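DNA polymerase III subunit beta (PDB 4TRT) probably tethers DNA polymerases and other proteins to DNA for processive synthesis, as a ring-shaped head-to-tail homodimer around the duplex. Local coordinates at residues Ala268-Asn273 against Gly291-Ala296; His73-Ile78 against Leu96-Gly101; Ser134-Ser139 against Ala165-Ser170. All blocks are in the same frame, centred on the assembly; numbering follows the deposited sequence.

Contact 1: residues Ala268-Asn273 against Gly291-Ala296; sequences ADKNAN and GDYGRA
The carboxylate of D269 reaches across to the backbone of D292, where OD1 accepts the amide N at 3.1 Å with an N-H...O angle of 148°. The amide meets OD1 on its syn side but 33° out of the carboxylate plane. Beside this bond OD1 lies 3.4 Å from CA of G291, a position where a CB would clash with that oxygen. D269 OD1 also stands 3.5 Å from OD2 of D292, a closeness of like charges that is likely to be unfavourable. The donor belongs to a tight beta hairpin joining strands 284-290 and 294-301, in which G291 N bonds G294 O at 2.9 Å around a type I turn at D292 and Y293. With an alanine in place of D269, the D292 amide would probably lose this acceptor and the turn its tie to loop 268-273. K270, bent at chi2 (-32°), crosses the Y293 side chain at about a right angle, its CE meeting CE2 obliquely at 3.8 Å. Y293 also packs on L74 of the second subunit, and R295 forms a salt bridge with E95 of that subunit, where strand 294-301 extends the sheet across the interface.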
ATOM      1  N   ALA A 268       4.452  -7.962 -23.827  1.00 47.42           N
ATOM      2  CA  ALA A 268       3.521  -7.432 -24.837  1.00 50.84           C
ATOM      3  C   ALA A 268       3.724  -5.917 -24.963  1.00 57.76           C
ATOM      4  O   ALA A 268       4.133  -5.260 -23.996  1.00 59.21           O
ATOM      5  CB  ALA A 268       2.077  -7.775 -24.465  1.00 48.58           C
ATOM      6  N   ASP A 269       3.506  -5.355 -26.156  1.00 64.05           N
ATOM      7  CA  ASP A 269       3.778  -3.928 -26.358  1.00 69.70           C
ATOM      8  C   ASP A 269       2.844  -3.076 -25.511  1.00 71.64           C
ATOM      9  O   ASP A 269       1.661  -3.393 -25.371  1.00 62.50           O
ATOM     10  CB  ASP A 269       3.709  -3.516 -27.847  1.00 72.65           C
ATOM     11  CG  ASP A 269       5.088  -3.384 -28.487  1.00 74.78           C
ATOM     12  OD1 ASP A 269       6.075  -3.114 -27.765  1.00 74.55           O
ATOM     13  OD2 ASP A 269       5.189  -3.541 -29.721  1.00 76.75           O
ATOM     14  N   LYS A 270       3.400  -1.984 -24.976  1.00 79.69           N
ATOM     15  CA  LYS A 270       2.705  -1.092 -24.039  1.00 86.48           C
ATOM     16  C   LYS A 270       1.280  -0.765 -24.494  1.00 88.07           C
ATOM     17  O   LYS A 270       0.377  -0.612 -23.664  1.00 89.57           O
ATOM     18  CB  LYS A 270       3.502   0.212 -23.822  1.00 92.35           C
ATOM     19  CG  LYS A 270       4.880   0.075 -23.165  1.00 95.45           C
ATOM     20  CD  LYS A 270       5.035  -1.065 -22.158  1.00 94.19           C
ATOM     21  CE  LYS A 270       6.453  -1.085 -21.602  1.00 96.28           C
ATOM     22  NZ  LYS A 270       6.570  -1.890 -20.359  1.00 94.99           N
ATOM     23  N   ASN A 271       1.080  -0.634 -25.804  1.00 89.23           N
ATOM     24  CA  ASN A 271      -0.270  -0.678 -26.341  1.00 88.87           C
ATOM     25  C   ASN A 271      -0.373  -1.204 -27.774  1.00 86.25           C
ATOM     26  O   ASN A 271      -0.403  -0.449 -28.745  1.00 87.73           O
ATOM     27  CB  ASN A 271      -0.990   0.669 -26.185  1.00 93.41           C
ATOM     28  CG  ASN A 271      -2.497   0.506 -26.043  1.00 94.22           C
ATOM     29  OD1 ASN A 271      -3.015  -0.615 -26.064  1.00 87.44           O
ATOM     30  ND2 ASN A 271      -3.207   1.621 -25.892  1.00 95.46           N
ATOM     31  N   ALA A 272      -0.388  -2.528 -27.866  1.00 81.01           N
ATOM     32  CA  ALA A 272      -0.990  -3.246 -28.978  1.00 76.32           C
ATOM     33  C   ALA A 272      -2.090  -4.121 -28.364  1.00 71.05           C
ATOM     34  O   ALA A 272      -2.174  -5.324 -28.648  1.00 69.55           O
ATOM     35  CB  ALA A 272       0.041  -4.100 -29.690  1.00 78.38           C
ATOM     36  N   ASN A 273      -2.910  -3.513 -27.498  1.00 64.48           N
ATOM     37  CA  ASN A 273      -3.976  -4.222 -26.782  1.00 58.35           C
ATOM     38  C   ASN A 273      -3.478  -5.387 -25.921  1.00 52.19           C
ATOM     39  O   ASN A 273      -4.154  -6.414 -25.806  1.00 48.68           O
ATOM     40  CB  ASN A 273      -5.037  -4.695 -27.783  1.00 59.08           C
ATOM     41  CG  ASN A 273      -5.550  -3.551 -28.649  1.00 63.54           C
ATOM     42  OD1 ASN A 273      -5.690  -2.420 -28.174  1.00 66.48           O
ATOM     43  ND2 ASN A 273      -5.789  -3.827 -29.928  1.00 62.69           N
ATOM     44  N   GLY A 291       7.365  -7.674 -28.016  1.00 53.58           N
ATOM     45  CA  GLY A 291       7.347  -6.221 -28.071  1.00 56.16           C
ATOM     46  C   GLY A 291       8.736  -5.669 -28.281  1.00 58.49           C
ATOM     47  O   GLY A 291       9.644  -6.391 -28.692  1.00 59.36           O
ATOM     48  N   ASP A 292       8.900  -4.384 -27.980  1.00 62.32           N
ATOM     49  CA  ASP A 292      10.156  -3.691 -28.221  1.00 66.15           C
ATOM     50  C   ASP A 292      11.317  -4.186 -27.359  1.00 65.03           C
ATOM     51  O   ASP A 292      12.474  -4.057 -27.760  1.00 64.33           O
ATOM     52  CB  ASP A 292       9.980  -2.185 -28.001  1.00 71.13           C
ATOM     53  CG  ASP A 292       9.095  -1.536 -29.057  1.00 73.96           C
ATOM     54  OD1 ASP A 292       9.166  -1.939 -30.238  1.00 75.58           O
ATOM     55  OD2 ASP A 292       8.340  -0.608 -28.703  1.00 76.13           O
ATOM     56  N   TYR A 293      11.014  -4.755 -26.192  1.00 61.61           N
ATOM     57  CA  TYR A 293      12.059  -5.168 -25.235  1.00 63.19           C
ATOM     58  C   TYR A 293      12.514  -6.610 -25.413  1.00 59.46           C
ATOM     59  O   TYR A 293      13.614  -6.980 -24.996  1.00 58.95           O
ATOM     60  CB  TYR A 293      11.578  -4.964 -23.804  1.00 64.33           C
ATOM     61  CG  TYR A 293      11.340  -3.514 -23.474  1.00 69.03           C
ATOM     62  CD1 TYR A 293      12.398  -2.683 -23.112  1.00 73.68           C
ATOM     63  CD2 TYR A 293      10.062  -2.967 -23.542  1.00 70.46           C
ATOM     64  CE1 TYR A 293      12.189  -1.347 -22.815  1.00 76.93           C
ATOM     65  CE2 TYR A 293       9.846  -1.630 -23.247  1.00 74.92           C
ATOM     66  CZ  TYR A 293      10.909  -0.827 -22.885  1.00 76.96           C
ATOM     67  OH  TYR A 293      10.699   0.498 -22.591  1.00 83.57           O
ATOM     68  N   GLY A 294      11.665  -7.415 -26.034  1.00 55.91           N
ATOM     69  CA  GLY A 294      11.968  -8.811 -26.267  1.00 54.10           C
ATOM     70  C   GLY A 294      10.696  -9.598 -26.498  1.00 50.31           C
ATOM     71  O   GLY A 294       9.682  -9.039 -26.923  1.00 47.69           O
ATOM     72  N   ARG A 295      10.753 -10.893 -26.199  1.00 49.72           N
ATOM     73  CA  ARG A 295       9.652 -11.826 -26.473  1.00 48.05           C
ATOM     74  C   ARG A 295       9.630 -12.910 -25.406  1.00 45.99           C
ATOM     75  O   ARG A 295      10.684 -13.248 -24.847  1.00 44.63           O
ATOM     76  CB  ARG A 295       9.810 -12.414 -27.884  1.00 53.32           C
ATOM     77  CG  ARG A 295      10.773 -13.586 -27.991  1.00 58.94           C
ATOM     78  CD  ARG A 295      11.507 -13.673 -29.332  1.00 66.96           C
ATOM     79  NE  ARG A 295      12.045 -15.026 -29.559  1.00 70.96           N
ATOM     80  CZ  ARG A 295      13.187 -15.299 -30.197  1.00 75.10           C
ATOM     81  NH1 ARG A 295      13.969 -14.328 -30.673  1.00 78.35           N
ATOM     82  NH2 ARG A 295      13.566 -16.568 -30.342  1.00 76.04           N
ATOM     83  N   ALA A 296       8.435 -13.423 -25.106  1.00 41.06           N
ATOM     84  CA  ALA A 296       8.236 -14.401 -24.040  1.00 41.89           C
ATOM     85  C   ALA A 296       7.374 -15.521 -24.548  1.00 40.66           C
ATOM     86  O   ALA A 296       6.402 -15.256 -25.253  1.00 39.06           O
ATOM     87  CB  ALA A 296       7.526 -13.759 -22.853  1.00 39.63           C
TER

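Contact 2: residues His73-Ile78 against Leu96-Gly101; sequences HLFAQI and LSVRSG
L96 enters the interior first, its CD2 methyl lying 3.8 Å from CE1 of F75 and approaching the ring obliquely, while the two side chains cross at about a right angle. F75 itself has CG anti to the backbone N (chi1 -178°), which carries the far end of the ring from helix 73-78 to the strand. S97 faces the other side of the sheet, where its CB lies against one face of the R99 guanidinium. V98 is next to point at the helix, and its two methyls divide the work. CG2 comes to the edge of the F75 ring, near the ring plane, at 3.9 Å from CE1; CG1 looks instead to I78, whose CG2 is 4.4 Å away. The R99 side chain again lies on the far face, and its NH1 makes a salt bridge to E90 on the neighbouring strand. The alternation is that of a beta strand with one face covered by a helix, the two segment axes 10.9 Å apart and inclined by only 18°. L107 of strand 103-108 packs on both F75 and I78, and F105 on I78; L15 of helix 8-21 packs on F75, and V87 and L89 of strand 86-92 touch V98.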
ATOM      1  N   HIS A  73     -15.048  12.247   8.060  1.00 33.14           N
ATOM      2  CA  HIS A  73     -13.726  11.602   8.091  1.00 34.56           C
ATOM      3  C   HIS A  73     -12.975  11.890   9.356  1.00 33.66           C
ATOM      4  O   HIS A  73     -12.303  11.008   9.911  1.00 34.24           O
ATOM      5  CB  HIS A  73     -12.918  11.958   6.858  1.00 36.63           C
ATOM      6  CG  HIS A  73     -13.521  11.420   5.598  1.00 40.05           C
ATOM      7  ND1 HIS A  73     -14.583  12.013   5.005  1.00 40.64           N
ATOM      8  CD2 HIS A  73     -13.220  10.293   4.837  1.00 39.85           C
ATOM      9  CE1 HIS A  73     -14.945  11.308   3.929  1.00 39.62           C
ATOM     10  NE2 HIS A  73     -14.115  10.256   3.814  1.00 42.47           N
ATOM     11  N   LEU A  74     -13.093  13.118   9.838  1.00 34.63           N
ATOM     12  CA  LEU A  74     -12.498  13.493  11.109  1.00 34.84           C
ATOM     13  C   LEU A  74     -13.084  12.667  12.261  1.00 33.27           C
ATOM     14  O   LEU A  74     -12.346  12.176  13.090  1.00 32.18           O
ATOM     15  CB  LEU A  74     -12.678  14.993  11.370  1.00 38.20           C
ATOM     16  CG  LEU A  74     -12.155  15.515  12.710  1.00 37.99           C
ATOM     17  CD1 LEU A  74     -10.689  15.124  12.875  1.00 40.67           C
ATOM     18  CD2 LEU A  74     -12.299  17.028  12.767  1.00 40.35           C
ATOM     19  N   PHE A  75     -14.407  12.522  12.299  1.00 32.97           N
ATOM     20  CA  PHE A  75     -15.073  11.760  13.351  1.00 31.32           C
ATOM     21  C   PHE A  75     -14.654  10.288  13.323  1.00 30.21           C
ATOM     22  O   PHE A  75     -14.379   9.707  14.360  1.00 30.50           O
ATOM     23  CB  PHE A  75     -16.589  11.908  13.230  1.00 32.86           C
ATOM     24  CG  PHE A  75     -17.383  11.199  14.300  1.00 34.26           C
ATOM     25  CD1 PHE A  75     -17.016  11.266  15.638  1.00 36.92           C
ATOM     26  CD2 PHE A  75     -18.544  10.522  13.979  1.00 36.20           C
ATOM     27  CE1 PHE A  75     -17.756  10.622  16.615  1.00 35.58           C
ATOM     28  CE2 PHE A  75     -19.302   9.890  14.960  1.00 38.77           C
ATOM     29  CZ  PHE A  75     -18.893   9.936  16.284  1.00 36.51           C
ATOM     30  N   ALA A  76     -14.572   9.714  12.125  1.00 30.27           N
ATOM     31  CA  ALA A  76     -14.145   8.334  11.952  1.00 31.93           C
ATOM     32  C   ALA A  76     -12.706   8.140  12.426  1.00 31.14           C
ATOM     33  O   ALA A  76     -12.374   7.147  13.062  1.00 32.09           O
ATOM     34  CB  ALA A  76     -14.273   7.925  10.486  1.00 30.44           C
ATOM     35  N   GLN A  77     -11.861   9.112  12.117  1.00 31.98           N
ATOM     36  CA  GLN A  77     -10.458   9.056  12.500  1.00 34.80           C
ATOM     37  C   GLN A  77     -10.287   9.137  14.013  1.00 32.82           C
ATOM     38  O   GLN A  77      -9.470   8.424  14.600  1.00 34.41           O
ATOM     39  CB  GLN A  77      -9.690  10.184  11.792  1.00 37.40           C
ATOM     40  CG  GLN A  77      -8.220  10.306  12.178  1.00 40.48           C
ATOM     41  CD  GLN A  77      -7.526  11.419  11.409  1.00 44.78           C
ATOM     42  OE1 GLN A  77      -8.178  12.326  10.896  1.00 49.59           O
ATOM     43  NE2 GLN A  77      -6.208  11.350  11.319  1.00 46.66           N
ATOM     44  N   ILE A  78     -11.027  10.041  14.646  1.00 31.91           N
ATOM     45  CA  ILE A  78     -10.961  10.200  16.103  1.00 31.88           C
ATOM     46  C   ILE A  78     -11.390   8.895  16.796  1.00 32.71           C
ATOM     47  O   ILE A  78     -10.723   8.417  17.719  1.00 30.75           O
ATOM     48  CB  ILE A  78     -11.833  11.388  16.545  1.00 32.60           C
ATOM     49  CG1 ILE A  78     -11.139  12.711  16.200  1.00 34.44           C
ATOM     50  CG2 ILE A  78     -12.171  11.310  18.026  1.00 35.61           C
ATOM     51  CD1 ILE A  78     -12.057  13.919  16.392  1.00 36.29           C
ATOM     52  N   LEU A  96     -19.754  18.176  20.045  1.00 38.48           N
ATOM     53  CA  LEU A  96     -19.826  16.747  20.342  1.00 36.54           C
ATOM     54  C   LEU A  96     -18.589  16.297  21.122  1.00 37.27           C
ATOM     55  O   LEU A  96     -17.453  16.406  20.637  1.00 35.07           O
ATOM     56  CB  LEU A  96     -19.921  15.920  19.070  1.00 35.19           C
ATOM     57  CG  LEU A  96     -20.015  14.400  19.300  1.00 34.77           C
ATOM     58  CD1 LEU A  96     -21.417  14.087  19.806  1.00 34.65           C
ATOM     59  CD2 LEU A  96     -19.684  13.591  18.051  1.00 36.20           C
ATOM     60  N   SER A  97     -18.809  15.772  22.322  1.00 35.85           N
ATOM     61  CA  SER A  97     -17.726  15.207  23.110  1.00 35.29           C
ATOM     62  C   SER A  97     -17.615  13.706  22.825  1.00 34.90           C
ATOM     63  O   SER A  97     -18.630  13.000  22.758  1.00 33.77           O
ATOM     64  CB  SER A  97     -17.958  15.475  24.592  1.00 36.38           C
ATOM     65  OG  SER A  97     -17.857  16.862  24.832  1.00 37.99           O
ATOM     66  N   VAL A  98     -16.387  13.227  22.635  1.00 32.92           N
ATOM     67  CA  VAL A  98     -16.145  11.810  22.340  1.00 31.20           C
ATOM     68  C   VAL A  98     -15.085  11.348  23.348  1.00 33.35           C
ATOM     69  O   VAL A  98     -13.942  11.862  23.339  1.00 32.03           O
ATOM     70  CB  VAL A  98     -15.635  11.603  20.902  1.00 31.39           C
ATOM     71  CG1 VAL A  98     -15.541  10.122  20.566  1.00 27.43           C
ATOM     72  CG2 VAL A  98     -16.507  12.340  19.884  1.00 29.87           C
ATOM     73  N   ARG A  99     -15.484  10.453  24.254  1.00 31.75           N
ATOM     74  CA  ARG A  99     -14.689  10.118  25.436  1.00 35.11           C
ATOM     75  C   ARG A  99     -14.491   8.629  25.571  1.00 33.37           C
ATOM     76  O   ARG A  99     -15.418   7.850  25.354  1.00 34.93           O
ATOM     77  CB  ARG A  99     -15.374  10.587  26.734  1.00 36.72           C
ATOM     78  CG  ARG A  99     -15.458  12.086  26.887  1.00 41.87           C
ATOM     79  CD  ARG A  99     -15.961  12.461  28.268  1.00 43.51           C
ATOM     80  NE  ARG A  99     -16.165  13.899  28.345  1.00 47.74           N
ATOM     81  CZ  ARG A  99     -17.332  14.530  28.220  1.00 48.16           C
ATOM     82  NH1 ARG A  99     -18.466  13.870  28.048  1.00 48.24           N
ATOM     83  NH2 ARG A  99     -17.357  15.858  28.301  1.00 50.89           N
ATOM     84  N   SER A 100     -13.280   8.256  25.964  1.00 33.03           N
ATOM     85  CA  SER A 100     -12.974   6.887  26.380  1.00 34.11           C
ATOM     86  C   SER A 100     -11.722   6.951  27.261  1.00 33.21           C
ATOM     87  O   SER A 100     -10.695   7.485  26.843  1.00 33.12           O
ATOM     88  CB  SER A 100     -12.731   5.981  25.173  1.00 33.71           C
ATOM     89  OG  SER A 100     -12.555   4.641  25.615  1.00 35.68           O
ATOM     90  N   GLY A 101     -11.845   6.460  28.492  1.00 35.08           N
ATOM     91  CA  GLY A 101     -10.776   6.517  29.481  1.00 37.10           C
ATOM     92  C   GLY A 101     -10.207   7.920  29.643  1.00 38.73           C
ATOM     93  O   GLY A 101     -10.928   8.850  29.978  1.00 38.96           O
TER

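Contact 3: residues Ser134-Ser139 against Ala165-Ser170; sequences SRAFSS and ARVVAS
V167 carries the strand's side of the contact with helix 134-139, and its two methyls have different partners. Chi1 of -74° puts CG1 beside the backbone N, anti to the carbonyl carbon, and leaves CG2 between N and the carbonyl carbon, the crowded position, where it is aimed at A136: it touches CB at 3.6 Å and the carbonyl O of the same alanine equally closely. CG1 turns to F137 and lies 3.8 Å from CE1, oblique to the ring. The CB of F137 leaves its helix away from the strand; chi1 of -80° swings the ring back so that its CD1-CE1 side reaches the valine, the two side chains crossing at about a right angle. This is a helix laid on an antiparallel sheet within the central domain of the DNA polymerase III beta subunit, with A136, having no more than a methyl, marking the close approach of the two backbones, whose CA atoms come to 6.6 Å at A136 and V167. I156 and L158 of strand 155-161 pack on V167 too, while V196, L199 and I200 of helix 193-202 touch F137. One turn on, S139 carries a buried hydroxyl: its OG donates to R135 O at 2.8 Å, from 31° out of the carbonyl plane. R178 of the adjacent strand 175-181 gives OG a second hydrogen bond.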
ATOM      1  N   SER A 134     -23.156 -10.425  -3.582  1.00 39.85           N
ATOM      2  CA  SER A 134     -21.864  -9.751  -3.598  1.00 40.05           C
ATOM      3  C   SER A 134     -20.810 -10.493  -4.416  1.00 41.21           C
ATOM      4  O   SER A 134     -20.098  -9.890  -5.211  1.00 40.67           O
ATOM      5  CB  SER A 134     -21.351  -9.565  -2.172  1.00 42.39           C
ATOM      6  OG  SER A 134     -20.143  -8.816  -2.183  1.00 43.83           O
ATOM      7  N   ARG A 135     -20.699 -11.800  -4.214  1.00 45.61           N
ATOM      8  CA  ARG A 135     -19.718 -12.587  -4.977  1.00 46.37           C
ATOM      9  C   ARG A 135     -20.105 -12.629  -6.472  1.00 41.17           C
ATOM     10  O   ARG A 135     -19.236 -12.553  -7.322  1.00 39.54           O
ATOM     11  CB  ARG A 135     -19.477 -13.973  -4.337  1.00 51.52           C
ATOM     12  CG  ARG A 135     -18.301 -13.991  -3.349  1.00 58.54           C
ATOM     13  CD  ARG A 135     -18.125 -15.293  -2.581  1.00 62.06           C
ATOM     14  NE  ARG A 135     -18.830 -15.257  -1.295  1.00 67.16           N
ATOM     15  CZ  ARG A 135     -20.071 -15.697  -1.058  1.00 68.59           C
ATOM     16  NH1 ARG A 135     -20.803 -16.244  -2.017  1.00 70.62           N
ATOM     17  NH2 ARG A 135     -20.584 -15.592   0.168  1.00 69.76           N
ATOM     18  N   ALA A 136     -21.401 -12.660  -6.792  1.00 41.04           N
ATOM     19  CA  ALA A 136     -21.847 -12.565  -8.183  1.00 40.04           C
ATOM     20  C   ALA A 136     -21.461 -11.218  -8.791  1.00 39.84           C
ATOM     21  O   ALA A 136     -20.861 -11.169  -9.863  1.00 36.84           O
ATOM     22  CB  ALA A 136     -23.344 -12.812  -8.311  1.00 39.23           C
ATOM     23  N   PHE A 137     -21.776 -10.129  -8.097  1.00 39.87           N
ATOM     24  CA  PHE A 137     -21.339  -8.787  -8.516  1.00 38.43           C
ATOM     25  C   PHE A 137     -19.843  -8.710  -8.777  1.00 37.70           C
ATOM     26  O   PHE A 137     -19.413  -8.191  -9.811  1.00 37.93           O
ATOM     27  CB  PHE A 137     -21.677  -7.723  -7.460  1.00 40.83           C
ATOM     28  CG  PHE A 137     -23.104  -7.237  -7.481  1.00 40.90           C
ATOM     29  CD1 PHE A 137     -23.874  -7.239  -8.641  1.00 39.88           C
ATOM     30  CD2 PHE A 137     -23.657  -6.699  -6.322  1.00 41.52           C
ATOM     31  CE1 PHE A 137     -25.176  -6.759  -8.622  1.00 41.33           C
ATOM     32  CE2 PHE A 137     -24.948  -6.214  -6.306  1.00 41.07           C
ATOM     33  CZ  PHE A 137     -25.713  -6.254  -7.450  1.00 42.28           C
ATOM     34  N   SER A 138     -19.052  -9.228  -7.843  1.00 39.05           N
ATOM     35  CA  SER A 138     -17.589  -9.160  -7.931  1.00 38.97           C
ATOM     36  C   SER A 138     -17.040  -9.980  -9.099  1.00 39.24           C
ATOM     37  O   SER A 138     -15.971  -9.679  -9.609  1.00 39.03           O
ATOM     38  CB  SER A 138     -16.942  -9.672  -6.643  1.00 41.65           C
ATOM     39  OG  SER A 138     -17.169  -8.779  -5.584  1.00 45.09           O
ATOM     40  N   SER A 139     -17.774 -11.020  -9.494  1.00 38.70           N
ATOM     41  CA  SER A 139     -17.372 -11.889 -10.590  1.00 38.39           C
ATOM     42  C   SER A 139     -17.601 -11.258 -11.960  1.00 38.98           C
ATOM     43  O   SER A 139     -16.904 -11.633 -12.909  1.00 39.42           O
ATOM     44  CB  SER A 139     -18.125 -13.218 -10.525  1.00 37.32           C
ATOM     45  OG  SER A 139     -17.779 -13.886  -9.327  1.00 37.72           O
ATOM     46  N   ALA A 165     -31.135 -16.465  -9.789  1.00 49.51           N
ATOM     47  CA  ALA A 165     -30.976 -15.156 -10.382  1.00 46.30           C
ATOM     48  C   ALA A 165     -29.632 -15.108 -11.118  1.00 43.74           C
ATOM     49  O   ALA A 165     -28.797 -16.006 -10.963  1.00 39.61           O
ATOM     50  CB  ALA A 165     -31.023 -14.097  -9.297  1.00 46.08           C
ATOM     51  N   ARG A 166     -29.424 -14.050 -11.891  1.00 40.08           N
ATOM     52  CA  ARG A 166     -28.226 -13.924 -12.707  1.00 39.88           C
ATOM     53  C   ARG A 166     -27.812 -12.469 -12.787  1.00 39.41           C
ATOM     54  O   ARG A 166     -28.667 -11.584 -12.919  1.00 40.98           O
ATOM     55  CB  ARG A 166     -28.516 -14.444 -14.116  1.00 41.52           C
ATOM     56  CG  ARG A 166     -27.467 -14.083 -15.149  1.00 40.51           C
ATOM     57  CD  ARG A 166     -27.818 -14.669 -16.502  1.00 42.26           C
ATOM     58  NE  ARG A 166     -27.543 -16.086 -16.538  1.00 43.55           N
ATOM     59  CZ  ARG A 166     -27.464 -16.812 -17.642  1.00 45.52           C
ATOM     60  NH1 ARG A 166     -27.672 -16.265 -18.837  1.00 46.53           N
ATOM     61  NH2 ARG A 166     -27.177 -18.097 -17.548  1.00 47.08           N
ATOM     62  N   VAL A 167     -26.506 -12.213 -12.703  1.00 35.82           N
ATOM     63  CA  VAL A 167     -25.981 -10.886 -13.033  1.00 34.85           C
ATOM     64  C   VAL A 167     -25.135 -10.976 -14.283  1.00 33.52           C
ATOM     65  O   VAL A 167     -24.457 -11.975 -14.505  1.00 30.93           O
ATOM     66  CB  VAL A 167     -25.155 -10.230 -11.904  1.00 35.88           C
ATOM     67  CG1 VAL A 167     -26.074  -9.740 -10.789  1.00 36.98           C
ATOM     68  CG2 VAL A 167     -24.073 -11.178 -11.402  1.00 35.00           C
ATOM     69  N   VAL A 168     -25.195  -9.922 -15.094  1.00 32.66           N
ATOM     70  CA  VAL A 168     -24.515  -9.885 -16.380  1.00 33.85           C
ATOM     71  C   VAL A 168     -23.919  -8.497 -16.602  1.00 34.46           C
ATOM     72  O   VAL A 168     -24.578  -7.477 -16.349  1.00 34.08           O
ATOM     73  CB  VAL A 168     -25.486 -10.195 -17.545  1.00 35.28           C
ATOM     74  CG1 VAL A 168     -24.734 -10.387 -18.865  1.00 34.57           C
ATOM     75  CG2 VAL A 168     -26.341 -11.417 -17.243  1.00 35.72           C
ATOM     76  N   ALA A 169     -22.674  -8.466 -17.080  1.00 32.83           N
ATOM     77  CA  ALA A 169     -22.056  -7.236 -17.543  1.00 31.63           C
ATOM     78  C   ALA A 169     -21.408  -7.463 -18.902  1.00 34.01           C
ATOM     79  O   ALA A 169     -21.026  -8.596 -19.245  1.00 33.09           O
ATOM     80  CB  ALA A 169     -21.027  -6.782 -16.528  1.00 31.53           C
ATOM     81  N   SER A 170     -21.285  -6.381 -19.674  1.00 34.56           N
ATOM     82  CA  SER A 170     -20.750  -6.456 -21.007  1.00 34.57           C
ATOM     83  C   SER A 170     -20.385  -5.078 -21.547  1.00 36.42           C
ATOM     84  O   SER A 170     -20.895  -4.058 -21.089  1.00 35.11           O
ATOM     85  CB  SER A 170     -21.777  -7.116 -21.943  1.00 35.95           C
ATOM     86  OG  SER A 170     -21.276  -7.235 -23.256  1.00 36.73           O
TER

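In the fold
Followed from the N terminus, the three contacts come in series, each closing its own loop before the next opens, with none crossing or enclosing another. Contact 2 closes first, joining helix 72-81 to strand 95-100 in the N-terminal domain. Contact 3 repeats the helix-on-sheet theme in the central domain, its nearest atoms about 21 Å from those of contact 2. Contact 1 comes last, tying the loop after helix 254-265 to a hairpin at the surface of the C-terminal domain. Within one chain contacts 1 and 2 lie far apart, their centres 52 Å from each other, yet the head-to-tail dimer brings residues of contact 1 against residues of contact 2 in the second subunit.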